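Local coordinates for protein probable arabinosyltransferase C (Mycobacterium tuberculosis, PDB 3PTY) that probably polymerises arabinose into the arabinan of the mycobacterial cell wall, its C-terminal domain, described here, being a lectin-like carbohydrate-binding module, at residues T130-S135 against A241-R246; Y151-N156 against S220-V225; L164-A169 against R246-R251; E177-W182 against G194-F199. One frame throughout, in Å; residues are numbered along the deposited sequence.

Interaction 1. Residues T130-S135 against A241-R246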
loop_
_atom_site.group_PDB
_atom_site.type_symbol
_atom_site.label_atom_id
_atom_site.label_comp_id
_atom_site.label_asym_id
_atom_site.label_seq_id
_atom_site.Cartn_x
_atom_site.Cartn_y
_atom_site.Cartn_z
ATOM N N THR A 130 11.765 -28.195 8.080
ATOM C CA THR A 130 10.767 -27.477 8.864
ATOM C C THR A 130 9.467 -28.250 8.983
ATOM O O THR A 130 8.620 -28.176 8.100
ATOM C CB THR A 130 10.455 -26.106 8.240
ATOM O OG1 THR A 130 11.684 -25.438 7.922
ATOM C CG2 THR A 130 9.651 -25.251 9.217
ATOM N N PRO A 131 9.305 -28.996 10.082
ATOM C CA PRO A 131 8.018 -29.650 10.335
ATOM C C PRO A 131 6.947 -28.597 10.589
ATOM O O PRO A 131 7.258 -27.491 11.037
ATOM C CB PRO A 131 8.251 -30.449 11.627
ATOM C CG PRO A 131 9.582 -30.049 12.153
ATOM C CD PRO A 131 10.242 -29.087 11.214
ATOM N N VAL A 132 5.698 -28.951 10.315
ATOM C CA VAL A 132 4.564 -28.074 10.564
ATOM C C VAL A 132 3.482 -28.914 11.209
ATOM O O VAL A 132 3.298 -30.064 10.825
ATOM C CB VAL A 132 3.958 -27.536 9.243
ATOM C CG1 VAL A 132 2.925 -26.460 9.543
ATOM C CG2 VAL A 132 5.029 -26.996 8.340
ATOM N N LEU A 133 2.768 -28.346 12.178
ATOM C CA LEU A 133 1.573 -28.989 12.729
ATOM C C LEU A 133 0.449 -27.963 12.899
ATOM O O LEU A 133 0.679 -26.869 13.426
ATOM C CB LEU A 133 1.883 -29.664 14.068
ATOM C CG LEU A 133 2.769 -30.916 14.038
ATOM C CD1 LEU A 133 3.079 -31.388 15.458
ATOM C CD2 LEU A 133 2.129 -32.054 13.209
ATOM N N GLY A 134 -0.758 -28.307 12.447
ATOM C CA GLY A 134 -1.887 -27.388 12.526
ATOM C C GLY A 134 -3.193 -28.050 12.932
ATOM O O GLY A 134 -3.378 -29.254 12.736
ATOM N N SER A 135 -4.113 -27.264 13.486
ATOM C CA SER A 135 -5.377 -27.808 13.989
ATOM C C SER A 135 -6.568 -27.503 13.087
ATOM O O SER A 135 -7.713 -27.732 13.479
ATOM C CB SER A 135 -5.665 -27.277 15.396
ATOM O OG SER A 135 -5.863 -25.872 15.360
ATOM N N ALA A 241 -1.656 -23.079 13.474
ATOM C CA ALA A 241 -0.583 -23.854 12.852
ATOM C C ALA A 241 0.760 -23.310 13.322
ATOM O O ALA A 241 0.954 -22.094 13.373
ATOM C CB ALA A 241 -0.678 -23.798 11.329
ATOM N N LEU A 242 1.683 -24.206 13.662
ATOM C CA LEU A 242 2.971 -23.806 14.226
ATOM C C LEU A 242 4.136 -24.481 13.526
ATOM O O LEU A 242 3.979 -25.528 12.902
ATOM C CB LEU A 242 3.044 -24.155 15.720
ATOM C CG LEU A 242 1.997 -23.551 16.666
ATOM C CD1 LEU A 242 2.185 -24.114 18.063
ATOM C CD2 LEU A 242 2.089 -22.037 16.684
ATOM N N THR A 243 5.308 -23.869 13.648
ATOM C CA THR A 243 6.561 -24.467 13.208
ATOM C C THR A 243 7.502 -24.335 14.403
ATOM O O THR A 243 7.142 -23.689 15.389
ATOM C CB THR A 243 7.137 -23.726 11.989
ATOM O OG1 THR A 243 7.208 -22.327 12.282
ATOM C CG2 THR A 243 6.250 -23.940 10.756
ATOM N N PRO A 244 8.694 -24.954 14.341
ATOM C CA PRO A 244 9.539 -24.969 15.548
ATOM C C PRO A 244 10.146 -23.623 15.919
ATOM O O PRO A 244 10.213 -22.722 15.082
ATOM C CB PRO A 244 10.646 -25.976 15.190
ATOM C CG PRO A 244 9.999 -26.894 14.192
ATOM C CD PRO A 244 9.150 -25.941 13.349
ATOM N N PRO A 245 10.603 -23.493 17.175
ATOM C CA PRO A 245 11.136 -22.222 17.679
ATOM C C PRO A 245 12.527 -21.916 17.141
ATOM O O PRO A 245 13.327 -22.821 16.884
ATOM C CB PRO A 245 11.207 -22.441 19.193
ATOM C CG PRO A 245 11.335 -23.942 19.360
ATOM C CD PRO A 245 10.583 -24.553 18.201
ATOM N N ARG A 246 12.812 -20.631 16.981
ATOM C CA ARG A 246 14.127 -20.207 16.531
ATOM C C ARG A 246 14.524 -18.878 17.148
ATOM O O ARG A 246 13.685 -18.141 17.678
ATOM C CB ARG A 246 14.149 -20.095 15.004
ATOM C CG ARG A 246 13.308 -18.946 14.450
ATOM C CD ARG A 246 13.250 -19.027 12.929
ATOM N NE ARG A 246 12.765 -17.805 12.288
ATOM C CZ ARG A 246 11.509 -17.609 11.904
ATOM N NH1 ARG A 246 10.592 -18.547 12.119
ATOM N NH2 ARG A 246 11.162 -16.471 11.304
#
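Leu133 and Leu242 form a hydrogen-bonded pair in a very short antiparallel ladder; the two-residue strand 133-134 lies outermost, within this chain, in an antiparallel sheet of the beta-sandwich. Leu133 N reaches Leu242 O at 3.2 Å, and Leu242 N returns to Leu133 O at 2.9 Å. Next along, the non-hydrogen-bonded pair Gly134 and Ala241 brings the two backbones to 3.8 Å between their CA atoms.

Towards the other end the ladder gives way to apolar contacts. Val132 and Thr243 lie side by side, CG2 against CG2 at 4.1 Å, and Thr130 adds its own CG2 to the same methyl. With CG2 of Thr243 opposite its carbonyl carbon, the methyl faces Thr130 and Val132, while OG1 (chi1 52°) bonds Thr168 O on the neighbouring strand 164-171. Further out, Ser135 OG bonds Asp231, a calcium ligand, and Thr130 OG1 bonds Asp126 O.

The proline rings meet at a slant, Pro131 CD lying 3.7 Å from Pro244 CG. Pro244 CD also lies 3.4 Å from Pro131 O, a buried carbonyl oxygen with no polar partner in the model.

Interaction 2. Residues Y151-N156 against S220-V225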
loop_
_atom_site.group_PDB
_atom_site.type_symbol
_atom_site.label_atom_id
_atom_site.label_comp_id
_atom_site.label_asym_id
_atom_site.label_seq_id
_atom_site.Cartn_x
_atom_site.Cartn_y
_atom_site.Cartn_z
ATOM N N TYR A 151 13.413 -28.185 23.171
ATOM C CA TYR A 151 14.452 -27.634 22.310
ATOM C C TYR A 151 15.524 -26.967 23.169
ATOM O O TYR A 151 15.223 -26.392 24.208
ATOM C CB TYR A 151 13.854 -26.597 21.359
ATOM C CG TYR A 151 12.928 -27.187 20.322
ATOM C CD1 TYR A 151 11.570 -27.354 20.590
ATOM C CD2 TYR A 151 13.411 -27.585 19.073
ATOM C CE1 TYR A 151 10.715 -27.891 19.638
ATOM C CE2 TYR A 151 12.561 -28.136 18.115
ATOM C CZ TYR A 151 11.219 -28.284 18.405
ATOM O OH TYR A 151 10.368 -28.804 17.461
ATOM N N ARG A 152 16.768 -27.022 22.712
ATOM C CA ARG A 152 17.898 -26.529 23.485
ATOM C C ARG A 152 18.109 -25.040 23.243
ATOM O O ARG A 152 18.190 -24.594 22.095
ATOM C CB ARG A 152 19.153 -27.317 23.104
ATOM C CG ARG A 152 20.425 -26.958 23.883
ATOM C CD ARG A 152 20.476 -27.617 25.269
ATOM N NE ARG A 152 20.608 -29.085 25.287
ATOM C CZ ARG A 152 21.005 -29.857 24.273
ATOM N NH1 ARG A 152 21.339 -29.342 23.098
ATOM N NH2 ARG A 152 21.075 -31.173 24.440
ATOM N N LEU A 153 18.191 -24.265 24.320
ATOM C CA LEU A 153 18.559 -22.854 24.199
ATOM C C LEU A 153 20.065 -22.756 24.010
ATOM O O LEU A 153 20.811 -23.561 24.558
ATOM C CB LEU A 153 18.145 -22.067 25.444
ATOM C CG LEU A 153 16.656 -21.805 25.664
ATOM C CD1 LEU A 153 16.421 -21.312 27.088
ATOM C CD2 LEU A 153 16.121 -20.789 24.660
ATOM N N PRO A 154 20.520 -21.762 23.232
ATOM C CA PRO A 154 21.949 -21.597 22.946
ATOM C C PRO A 154 22.755 -21.246 24.192
ATOM O O PRO A 154 22.247 -20.599 25.111
ATOM C CB PRO A 154 21.983 -20.404 21.978
ATOM C CG PRO A 154 20.585 -20.230 21.499
ATOM C CD PRO A 154 19.704 -20.712 22.600
ATOM N N THR A 155 24.008 -21.681 24.216
ATOM C CA THR A 155 24.954 -21.237 25.225
ATOM C C THR A 155 26.088 -20.507 24.516
ATOM O O THR A 155 26.659 -19.553 25.047
ATOM C CB THR A 155 25.511 -22.416 26.039
ATOM O OG1 THR A 155 26.003 -23.425 25.147
ATOM C CG2 THR A 155 24.419 -23.013 26.911
ATOM N N ASN A 156 26.392 -20.957 23.300
ATOM C CA ASN A 156 27.401 -20.316 22.465
ATOM C C ASN A 156 26.884 -18.985 21.934
ATOM O O ASN A 156 25.879 -18.940 21.227
ATOM C CB ASN A 156 27.787 -21.232 21.310
ATOM N N SER A 220 17.720 -16.821 33.144
ATOM C CA SER A 220 19.068 -17.184 32.705
ATOM C C SER A 220 19.438 -18.638 32.979
ATOM O O SER A 220 20.339 -19.181 32.344
ATOM C CB SER A 220 20.099 -16.261 33.364
ATOM O OG SER A 220 20.096 -16.435 34.771
ATOM N N THR A 221 18.748 -19.266 33.925
ATOM C CA THR A 221 19.005 -20.660 34.255
ATOM C C THR A 221 18.218 -21.632 33.373
ATOM O O THR A 221 18.432 -22.836 33.435
ATOM C CB THR A 221 18.610 -20.958 35.694
ATOM O OG1 THR A 221 17.268 -20.508 35.905
ATOM C CG2 THR A 221 19.549 -20.249 36.671
ATOM N N ALA A 222 17.287 -21.127 32.572
ATOM C CA ALA A 222 16.565 -22.007 31.659
ATOM C C ALA A 222 17.533 -22.559 30.616
ATOM O O ALA A 222 18.369 -21.826 30.095
ATOM C CB ALA A 222 15.425 -21.263 30.983
ATOM N N THR A 223 17.423 -23.847 30.310
ATOM C CA THR A 223 18.283 -24.435 29.280
ATOM C C THR A 223 17.481 -25.018 28.121
ATOM O O THR A 223 18.036 -25.304 27.058
ATOM C CB THR A 223 19.149 -25.566 29.851
ATOM O OG1 THR A 223 18.306 -26.507 30.524
ATOM C CG2 THR A 223 20.197 -25.012 30.826
ATOM N N GLN A 224 16.183 -25.210 28.333
ATOM C CA GLN A 224 15.330 -25.849 27.333
ATOM C C GLN A 224 13.994 -25.124 27.225
ATOM O O GLN A 224 13.517 -24.546 28.202
ATOM C CB GLN A 224 15.087 -27.320 27.706
ATOM C CG GLN A 224 16.356 -28.107 27.985
ATOM C CD GLN A 224 16.096 -29.573 28.290
ATOM O OE1 GLN A 224 15.085 -30.146 27.869
ATOM N NE2 GLN A 224 17.023 -30.194 29.015
ATOM N N VAL A 225 13.385 -25.155 26.040
ATOM C CA VAL A 225 12.054 -24.582 25.872
ATOM C C VAL A 225 11.189 -25.508 25.041
ATOM O O VAL A 225 11.700 -26.335 24.285
ATOM C CB VAL A 225 12.088 -23.201 25.185
ATOM C CG1 VAL A 225 12.829 -22.184 26.049
ATOM C CG2 VAL A 225 12.715 -23.310 23.785
#
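Two first torsions bring Leu153 and Val225 together. Leu153 turns CG opposite its carbonyl carbon (chi1 -72°), and Val225 does the same with CG1 (chi1 -64°), so that the leucine fork meets the valine methyl at about a right angle. Both branches of the fork take part: CD1 and CD2 of Leu153 each lie 3.8 Å from Val225 CG1, while CD1 also reaches Ala222 CB at 4.0 Å.

Beneath this apolar cluster runs a short antiparallel ladder. Tyr151 and Val225 are its hydrogen-bonded pair, with Tyr151 N 2.8 Å from Val225 O and Val225 N 2.9 Å from Tyr151 O. A third bond, from Leu153 N to Thr223 O at 2.9 Å, is nearly straight at the hydrogen yet comes in 40° above the carbonyl plane, where the chains begin to part. Val225 O has a second neighbour in the Tyr151 ring, which presents its edge, CD1 being 3.8 Å away. On the opposite sheet face from Tyr151 and Val225, the bent chain of Arg152, itself exposed to solvent, passes its CD near Thr223 O.

On the side of segment 220-225 that faces strand 178-183, Thr223 and Gln224 both lie opposite Ala183 in a classic beta bulge, and both side chains hydrogen-bond to Asp185 OD1. Within the sheet, strand 224-231 lies between strands 144-152 and 178-183; Val225 packs on Leu180 and Trp182 of the latter, and the Tyr151 ring packs on Pro244 and Pro245.

Interaction 3. Residues L164-A169 against R246-R251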
loop_
_atom_site.group_PDB
_atom_site.type_symbol
_atom_site.label_atom_id
_atom_site.label_comp_id
_atom_site.label_asym_id
_atom_site.label_seq_id
_atom_site.Cartn_x
_atom_site.Cartn_y
_atom_site.Cartn_z
ATOM N N LEU A 164 15.212 -12.296 20.313
ATOM C CA LEU A 164 13.838 -12.783 20.300
ATOM C C LEU A 164 13.800 -14.281 20.093
ATOM O O LEU A 164 14.639 -14.836 19.385
ATOM C CB LEU A 164 13.073 -12.158 19.133
ATOM C CG LEU A 164 12.929 -10.638 19.052
ATOM C CD1 LEU A 164 12.331 -10.269 17.703
ATOM C CD2 LEU A 164 12.059 -10.124 20.190
ATOM N N LEU A 165 12.805 -14.925 20.692
ATOM C CA LEU A 165 12.473 -16.298 20.356
ATOM C C LEU A 165 11.281 -16.183 19.417
ATOM O O LEU A 165 10.272 -15.562 19.759
ATOM C CB LEU A 165 12.101 -17.072 21.619
ATOM C CG LEU A 165 11.861 -18.587 21.581
ATOM C CD1 LEU A 165 10.649 -18.954 20.730
ATOM C CD2 LEU A 165 13.095 -19.324 21.112
ATOM N N VAL A 166 11.402 -16.754 18.226
ATOM C CA VAL A 166 10.389 -16.549 17.199
ATOM C C VAL A 166 9.780 -17.865 16.755
ATOM O O VAL A 166 10.475 -18.873 16.636
ATOM C CB VAL A 166 10.984 -15.809 15.982
ATOM C CG1 VAL A 166 10.042 -15.883 14.774
ATOM C CG2 VAL A 166 11.289 -14.362 16.354
ATOM N N VAL A 167 8.474 -17.848 16.514
ATOM C CA VAL A 167 7.789 -18.995 15.940
ATOM C C VAL A 167 6.934 -18.520 14.772
ATOM O O VAL A 167 6.086 -17.650 14.937
ATOM C CB VAL A 167 6.877 -19.673 16.981
ATOM C CG1 VAL A 167 5.958 -20.688 16.307
ATOM C CG2 VAL A 167 7.719 -20.329 18.071
ATOM N N THR A 168 7.168 -19.074 13.590
ATOM C CA THR A 168 6.283 -18.801 12.458
ATOM C C THR A 168 4.967 -19.570 12.622
ATOM O O THR A 168 4.972 -20.789 12.812
ATOM C CB THR A 168 6.963 -19.153 11.139
ATOM O OG1 THR A 168 8.089 -18.282 10.961
ATOM C CG2 THR A 168 5.994 -18.981 9.965
ATOM N N ALA A 169 3.845 -18.854 12.567
ATOM C CA ALA A 169 2.537 -19.438 12.869
ATOM C C ALA A 169 1.464 -18.912 11.927
ATOM O O ALA A 169 1.619 -17.844 11.336
ATOM C CB ALA A 169 2.143 -19.126 14.327
ATOM N N ARG A 246 12.812 -20.631 16.981
ATOM C CA ARG A 246 14.127 -20.207 16.531
ATOM C C ARG A 246 14.524 -18.878 17.148
ATOM O O ARG A 246 13.685 -18.141 17.678
ATOM C CB ARG A 246 14.149 -20.095 15.004
ATOM C CG ARG A 246 13.308 -18.946 14.450
ATOM C CD ARG A 246 13.250 -19.027 12.929
ATOM N NE ARG A 246 12.765 -17.805 12.288
ATOM C CZ ARG A 246 11.509 -17.609 11.904
ATOM N NH1 ARG A 246 10.592 -18.547 12.119
ATOM N NH2 ARG A 246 11.162 -16.471 11.304
ATOM N N ILE A 247 15.816 -18.579 17.076
ATOM C CA ILE A 247 16.332 -17.258 17.426
ATOM C C ILE A 247 16.956 -16.676 16.165
ATOM O O ILE A 247 17.994 -17.143 15.709
ATOM C CB ILE A 247 17.381 -17.340 18.550
ATOM C CG1 ILE A 247 16.734 -17.874 19.839
ATOM C CG2 ILE A 247 18.001 -15.962 18.813
ATOM C CD1 ILE A 247 17.734 -18.079 20.983
ATOM N N PRO A 248 16.312 -15.661 15.584
ATOM C CA PRO A 248 16.692 -15.217 14.234
ATOM C C PRO A 248 18.127 -14.727 14.120
ATOM O O PRO A 248 18.592 -13.981 14.980
ATOM C CB PRO A 248 15.731 -14.053 13.964
ATOM C CG PRO A 248 14.524 -14.364 14.818
ATOM C CD PRO A 248 15.127 -14.946 16.088
ATOM N N ARG A 249 18.818 -15.144 13.063
ATOM C CA ARG A 249 20.083 -14.520 12.701
ATOM C C ARG A 249 19.763 -13.423 11.689
ATOM O O ARG A 249 19.086 -13.677 10.699
ATOM C CB ARG A 249 21.039 -15.568 12.130
ATOM C CG ARG A 249 21.285 -16.721 13.116
ATOM C CD ARG A 249 22.299 -17.727 12.601
ATOM N NE ARG A 249 23.635 -17.148 12.504
ATOM C CZ ARG A 249 24.698 -17.797 12.040
ATOM N NH1 ARG A 249 24.583 -19.053 11.627
ATOM N NH2 ARG A 249 25.876 -17.189 11.987
ATOM N N VAL A 250 20.231 -12.205 11.941
ATOM C CA VAL A 250 19.773 -11.051 11.165
ATOM C C VAL A 250 20.923 -10.167 10.696
ATOM O O VAL A 250 22.022 -10.229 11.242
ATOM C CB VAL A 250 18.788 -10.161 11.979
ATOM C CG1 VAL A 250 17.512 -10.920 12.320
ATOM C CG2 VAL A 250 19.460 -9.642 13.249
ATOM N N ARG A 251 20.646 -9.360 9.673
ATOM C CA ARG A 251 21.542 -8.304 9.187
ATOM C C ARG A 251 20.633 -7.123 8.885
ATOM O O ARG A 251 19.444 -7.312 8.652
ATOM C CB ARG A 251 22.244 -8.737 7.898
ATOM C CG ARG A 251 23.206 -9.920 8.058
ATOM C CD ARG A 251 23.351 -10.697 6.741
ATOM N NE ARG A 251 23.929 -9.884 5.670
ATOM C CZ ARG A 251 23.850 -10.177 4.373
ATOM N NH1 ARG A 251 23.214 -11.267 3.966
ATOM N NH2 ARG A 251 24.411 -9.376 3.475
HETATM O O HOH W 1 9.478 -21.028 13.254
#
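Arg246 folds its side chain back over strand 164-171, although its CB starts out pointing away from that strand. A chi1 of 69° tucks CG in against both backbone neighbours, and from there the chain runs extended to NE, laying the guanidinium flat on Val166. CG1 of Val166 sits 3.6 Å above the guanidinium plane, over its centre. At the edge of the same group, NH1 donates to Thr168 OG1 at 2.8 Å, nearly straight (167°) and close to the guanidinium plane. A water joins Thr168 N, 3.0 Å away, to Arg246 NH1 through a weak second bond.

The remaining nitrogens fix the rotation of the group: NE forms a salt bridge with Glu40, and NH2 bonds Asn210 OD1. Thr168 OG1 bonds that same oxygen, so Asn210 ties Thr168 and Arg246 together. The buried positive charge is probably balanced by the Glu40 carboxylate.

The other Val166 branch serves a different neighbour. CG2 touches Pro248 CG at 3.6 Å, the two side chains crossing at about a right angle, and Leu165 CD2 meets Ile247 CG1 at 4.1 Å. Backbone bonds between Val166 and Arg246 run both ways, Val166 N reaching Arg246 O at 2.7 Å.

Beyond this single antiparallel bridge, the loop from strand 240-242 to strand 251-252 connects the antiparallel sheet of this lectin-like domain to its mixed sheet, with the Arg246-Glu40 salt bridge joining the two.

Interaction 4. Residues E177-W182 against G194-F199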
loop_
_atom_site.group_PDB
_atom_site.type_symbol
_atom_site.label_atom_id
_atom_site.label_comp_id
_atom_site.label_asym_id
_atom_site.label_seq_id
_atom_site.Cartn_x
_atom_site.Cartn_y
_atom_site.Cartn_z
ATOM N N GLU A 177 -3.501 -18.784 23.923
ATOM C CA GLU A 177 -3.621 -20.133 23.362
ATOM C C GLU A 177 -2.297 -20.732 22.893
ATOM O O GLU A 177 -2.224 -21.928 22.619
ATOM C CB GLU A 177 -4.626 -20.158 22.210
ATOM C CG GLU A 177 -6.073 -19.975 22.639
ATOM C CD GLU A 177 -7.009 -19.899 21.448
ATOM O OE1 GLU A 177 -7.417 -20.961 20.940
ATOM O OE2 GLU A 177 -7.339 -18.776 21.018
ATOM N N VAL A 178 -1.263 -19.902 22.779
ATOM C CA VAL A 178 0.056 -20.384 22.379
ATOM C C VAL A 178 1.101 -19.847 23.342
ATOM O O VAL A 178 1.247 -18.635 23.508
ATOM C CB VAL A 178 0.419 -19.964 20.934
ATOM C CG1 VAL A 178 1.822 -20.459 20.569
ATOM C CG2 VAL A 178 -0.605 -20.504 19.942
ATOM N N ARG A 179 1.814 -20.749 24.000
ATOM C CA ARG A 179 2.776 -20.326 25.003
ATOM C C ARG A 179 4.107 -21.016 24.810
ATOM O O ARG A 179 4.183 -22.093 24.223
ATOM C CB ARG A 179 2.237 -20.598 26.416
ATOM C CG ARG A 179 0.918 -19.878 26.707
ATOM C CD ARG A 179 0.488 -20.037 28.163
ATOM N NE ARG A 179 1.472 -19.437 29.049
ATOM C CZ ARG A 179 1.355 -18.241 29.619
ATOM N NH1 ARG A 179 0.271 -17.498 29.429
ATOM N NH2 ARG A 179 2.329 -17.794 30.393
ATOM N N LEU A 180 5.151 -20.368 25.302
ATOM C CA LEU A 180 6.480 -20.941 25.333
ATOM C C LEU A 180 6.784 -21.282 26.782
ATOM O O LEU A 180 6.747 -20.406 27.645
ATOM C CB LEU A 180 7.495 -19.906 24.841
ATOM C CG LEU A 180 8.974 -20.302 24.861
ATOM C CD1 LEU A 180 9.328 -21.132 23.638
ATOM C CD2 LEU A 180 9.841 -19.056 24.927
ATOM N N GLN A 181 7.075 -22.548 27.056
ATOM C CA GLN A 181 7.485 -22.956 28.394
ATOM C C GLN A 181 8.996 -23.133 28.423
ATOM O O GLN A 181 9.594 -23.527 27.425
ATOM C CB GLN A 181 6.798 -24.266 28.789
ATOM C CG GLN A 181 5.281 -24.186 28.844
ATOM C CD GLN A 181 4.651 -25.465 29.362
ATOM O OE1 GLN A 181 5.291 -26.511 29.393
ATOM N NE2 GLN A 181 3.386 -25.386 29.770
ATOM N N TRP A 182 9.610 -22.831 29.564
ATOM C CA TRP A 182 11.040 -23.044 29.738
ATOM C C TRP A 182 11.322 -23.960 30.922
ATOM O O TRP A 182 10.450 -24.195 31.770
ATOM C CB TRP A 182 11.782 -21.714 29.914
ATOM C CG TRP A 182 11.287 -20.885 31.071
ATOM C CD1 TRP A 182 11.486 -21.128 32.407
ATOM C CD2 TRP A 182 10.536 -19.668 30.992
ATOM N NE1 TRP A 182 10.890 -20.140 33.157
ATOM C CE2 TRP A 182 10.303 -19.232 32.311
ATOM C CE3 TRP A 182 10.035 -18.904 29.929
ATOM C CZ2 TRP A 182 9.590 -18.064 32.598
ATOM C CZ3 TRP A 182 9.322 -17.741 30.219
ATOM C CH2 TRP A 182 9.108 -17.338 31.542
ATOM N N GLY A 194 9.658 -24.634 34.394
ATOM C CA GLY A 194 9.877 -23.619 35.408
ATOM C C GLY A 194 8.997 -22.396 35.243
ATOM O O GLY A 194 8.846 -21.602 36.167
ATOM N N GLY A 195 8.416 -22.232 34.058
ATOM C CA GLY A 195 7.576 -21.077 33.796
ATOM C C GLY A 195 7.220 -21.009 32.325
ATOM O O GLY A 195 7.614 -21.882 31.543
ATOM N N SER A 196 6.479 -19.977 31.944
ATOM C CA SER A 196 6.065 -19.837 30.552
ATOM C C SER A 196 5.717 -18.396 30.229
ATOM O O SER A 196 5.517 -17.563 31.132
ATOM C CB SER A 196 4.870 -20.740 30.261
ATOM O OG SER A 196 3.717 -20.280 30.931
ATOM N N MET A 197 5.647 -18.097 28.935
ATOM C CA MET A 197 5.261 -16.766 28.492
ATOM C C MET A 197 4.414 -16.860 27.234
ATOM O O MET A 197 4.333 -17.914 26.596
ATOM C CB MET A 197 6.500 -15.910 28.219
ATOM C CG MET A 197 7.385 -16.430 27.079
ATOM S SD MET A 197 8.905 -15.479 26.935
ATOM C CE MET A 197 8.228 -13.835 26.725
ATOM N N GLU A 198 3.770 -15.753 26.896
ATOM C CA GLU A 198 3.012 -15.647 25.660
ATOM C C GLU A 198 3.873 -14.989 24.596
ATOM O O GLU A 198 4.945 -14.462 24.900
ATOM C CB GLU A 198 1.755 -14.816 25.904
ATOM C CG GLU A 198 0.725 -15.564 26.717
ATOM C CD GLU A 198 -0.461 -14.700 27.080
ATOM O OE1 GLU A 198 -0.513 -13.536 26.631
ATOM O OE2 GLU A 198 -1.341 -15.192 27.813
ATOM N N PHE A 199 3.404 -15.031 23.350
ATOM C CA PHE A 199 4.088 -14.392 22.237
ATOM C C PHE A 199 3.346 -13.121 21.866
ATOM O O PHE A 199 2.133 -13.029 22.062
ATOM C CB PHE A 199 4.067 -15.295 20.994
ATOM C CG PHE A 199 4.976 -16.491 21.076
ATOM C CD1 PHE A 199 4.523 -17.684 21.619
ATOM C CD2 PHE A 199 6.267 -16.430 20.581
ATOM C CE1 PHE A 199 5.348 -18.792 21.686
ATOM C CE2 PHE A 199 7.100 -17.533 20.636
ATOM C CZ PHE A 199 6.638 -18.719 21.189
HETATM O O HOH W 2 0.892 -16.283 22.597
#
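Trp182 lies flat over the Gly195-Ser196 peptide, a closely packed part of this antiparallel ladder in the sandwich sheet. Gly195 C sits 3.6 Å above the indole plane, over its centre, the ring lying against the glycine backbone. Met197 completes the cluster as a Met-aromatic contact, with SD at the ring edge, 5.3 Å from the centroid of the Trp182 six-membered ring. Farther along, Phe199 CZ packs on Leu180 CB at 3.9 Å; these two residues are buried, whereas the Trp182 end keeps partial access to solvent.

The other face is polar, and its side chains are also partly exposed. Bent at chi3 (62°), Arg179 grips Ser196 side-on, NE and NH2 reaching the one oxygen OG at 3.0 and 2.9 Å, with OG a little out of the guanidinium plane. Its NH1 forms a salt bridge with Glu198 OE2 at 3.2 Å, the two planar groups standing 73° apart; Glu198 OE1 turns instead to Ser175. Near Phe199, a water accepts from its N at 2.9 Å.

The two faces therefore differ in chemistry: dispersion and aromatic contacts hold the packed side, whereas the Arg179-Glu198 attraction is probably weakened by nearby solvent, with Ser196 OG adding a neutral hold on the arginine.

All four contacts reach the same antiparallel sheet. Interactions 2 and 4 occupy neighbouring strands, where Val225 CB lies 3.8 Å from Leu180 CD1. Interaction 3 adjoins interaction 4 through Leu165 CD1, 3.8 Å from Phe199 CE2, and shares Arg246 with the segment 241-246 of interaction 1. Tyr151 of interaction 2 closes the ring of contacts, its CD1 being 3.6 Å from Pro245 CG. Two contacts lie near the calcium ion, with Gly134 about 10 Å and the Val178 side chain about 11 Å away, and Glu177 bonds its ligand His238. Interaction 3 leads towards the sugar-binding part, the Leu164 side chain lying about 14 Å from a bound octyl arabinofuranoside.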